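Local structure of cystathionine beta-lyase family protein, YNBB B.subtilis ortholog (Clostridium acetobutylicum, 3HVY) at the interface of chains A and B. The protein probably acts as a pyridoxal-phosphate-dependent cystathionine beta-lyase-like enzyme of the methionine gamma-lyase family, with a putative part in aluminium resistance. Coordinates in Å, arbitrary orientation; residue numbers count along the deposited sequence, not the author numbering. Chains: chain A/B, Cystathionine beta-lyase family protein, YNBB B.subtilis ortholog.

The interface of chains A and B. Residues chain A 99-100, 102-103, 133; chain B 69, 273, 276, 280.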
loop_
_atom_site.group_PDB
_atom_site.type_symbol
_atom_site.label_atom_id
_atom_site.label_comp_id
_atom_site.label_asym_id
_atom_site.label_seq_id
_atom_site.Cartn_x
_atom_site.Cartn_y
_atom_site.Cartn_z
ATOM N N VAL A 99 -1.827 18.126 2.638
ATOM C CA VAL A 99 -2.967 17.533 3.350
ATOM C C VAL A 99 -4.270 17.916 2.718
ATOM O O VAL A 99 -5.269 17.235 2.925
ATOM C CB VAL A 99 -2.957 17.816 4.904
ATOM C CG1 VAL A 99 -1.660 17.311 5.511
ATOM C CG2 VAL A 99 -3.166 19.291 5.231
ATOM N N ASN A 100 -4.237 19.003 1.939
ATOM C CA ASN A 100 -5.376 19.478 1.144
ATOM C C ASN A 100 -4.926 20.612 0.240
ATOM O O ASN A 100 -3.739 20.954 0.196
ATOM C CB ASN A 100 -6.576 19.902 2.018
ATOM C CG ASN A 100 -6.221 20.947 3.066
ATOM O OD1 ASN A 100 -5.281 21.729 2.913
ATOM N ND2 ASN A 100 -6.999 20.971 4.141
ATOM N N THR A 102 -5.701 23.822 0.518
ATOM C CA THR A 102 -5.341 24.982 1.315
ATOM C C THR A 102 -3.890 24.901 1.659
ATOM O O THR A 102 -3.162 25.909 1.613
ATOM C CB THR A 102 -6.228 25.068 2.542
ATOM O OG1 THR A 102 -7.573 25.163 2.083
ATOM C CG2 THR A 102 -5.908 26.270 3.413
ATOM N N HIS A 103 -3.415 23.698 1.956
ATOM C CA HIS A 103 -1.985 23.535 2.295
ATOM C C HIS A 103 -1.097 23.994 1.116
ATOM O O HIS A 103 -0.092 24.738 1.294
ATOM C CB HIS A 103 -1.760 22.057 2.662
ATOM C CG HIS A 103 -0.385 21.723 3.168
ATOM N ND1 HIS A 103 -0.054 20.439 3.566
ATOM C CD2 HIS A 103 0.725 22.474 3.351
ATOM C CE1 HIS A 103 1.201 20.421 3.974
ATOM N NE2 HIS A 103 1.715 21.636 3.817
ATOM N N ILE A 133 -4.383 31.579 7.365
ATOM C CA ILE A 133 -3.121 31.721 6.638
ATOM C C ILE A 133 -2.731 33.196 6.561
ATOM O O ILE A 133 -1.607 33.544 6.832
ATOM C CB ILE A 133 -3.244 31.139 5.256
ATOM C CG1 ILE A 133 -3.257 29.625 5.357
ATOM C CG2 ILE A 133 -2.115 31.582 4.347
ATOM C CD1 ILE A 133 -3.666 28.962 4.090
ATOM N N TYR B 69 -8.806 14.047 3.116
ATOM C CA TYR B 69 -8.522 14.902 4.285
ATOM C C TYR B 69 -8.004 14.165 5.522
ATOM O O TYR B 69 -7.288 14.758 6.348
ATOM C CB TYR B 69 -9.792 15.685 4.703
ATOM C CG TYR B 69 -10.263 16.687 3.709
ATOM C CD1 TYR B 69 -9.360 17.409 2.960
ATOM C CD2 TYR B 69 -11.616 16.943 3.548
ATOM C CE1 TYR B 69 -9.772 18.343 2.049
ATOM C CE2 TYR B 69 -12.052 17.870 2.642
ATOM C CZ TYR B 69 -11.121 18.580 1.883
ATOM O OH TYR B 69 -11.505 19.551 0.974
ATOM N N VAL B 273 -0.699 24.138 7.592
ATOM C CA VAL B 273 -0.930 25.561 7.503
ATOM C C VAL B 273 -1.738 26.025 8.695
ATOM O O VAL B 273 -2.399 25.213 9.383
ATOM C CB VAL B 273 -1.682 25.979 6.182
ATOM C CG1 VAL B 273 -0.738 25.962 4.985
ATOM C CG2 VAL B 273 -2.907 25.115 5.950
ATOM N N ILE B 276 -5.313 24.702 10.054
ATOM C CA ILE B 276 -5.468 23.265 9.788
ATOM C C ILE B 276 -4.664 22.449 10.782
ATOM O O ILE B 276 -5.200 21.527 11.444
ATOM C CB ILE B 276 -5.062 22.903 8.368
ATOM C CG1 ILE B 276 -6.015 23.587 7.383
ATOM C CG2 ILE B 276 -5.078 21.378 8.166
ATOM C CD1 ILE B 276 -5.757 23.139 5.991
ATOM N N CYS B 280 -5.979 17.714 9.577
ATOM C CA CYS B 280 -6.041 17.047 8.297
ATOM C C CYS B 280 -4.717 16.334 8.063
ATOM O O CYS B 280 -3.653 16.811 8.494
ATOM C CB CYS B 280 -6.256 18.036 7.149
ATOM S SG CYS B 280 -7.840 18.915 7.177
#
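A:Asn100 meets B:Ile276 tip to tip, the carboxamide of one chain against the terminal methyl of the other. Methyl CD1 of B:Ile276 lies 3.7 Å from the amide carbon CG of A:Asn100, almost in the amide plane. The isoleucine's extended outer chain (chi2 -173°) carries CD1 out to this tip and to CB of A:Thr102, 4.0 Å away; an apolar branch suits a contact without polar partners. Asparagine suits the other side as a helix N-cap: its OD1 accepts a hydrogen bond from the backbone N of A:His103 at 2.9 Å, nearly along the C=O axis. This fixes the rotation of the carboxamide, whose O/N end faces the methyl. The rim of the B:Tyr69 ring at CE1 meets CB of A:Asn100 at 3.6 Å, slightly off the ring plane, and probably limits movement of the stem.

B:Val273 presents two short branches that touch the same helix together. CG1 sits 3.8 Å from CA of A:His103, and CG2 touches the A:Thr102 methyl, while CG1 of A:Ile133 makes a looser contact with CB at 4.1 Å. The imidazole of A:His103, swung anti to its backbone N (chi1 -174°), accepts a bond at ND1 from N of A:Val99, 3.1 Å away, bracing the loop. Methyl CG2 of A:Val99 packs 3.8 Å from CB of B:Cys280.

No polar bond crosses this patch, so shape carries it. It joins the start of helix 101-111, its preceding loop and helix 131-134 of chain A to the B:Val273–B:Ile276 stretch between helix 261-271 and 3-10 helix 277-279, B:Cys280 just beyond, and B:Tyr69 in a separate loop. The two-fold pairing is probably the dimer usual for this fold, though coordinates alone do not prove it.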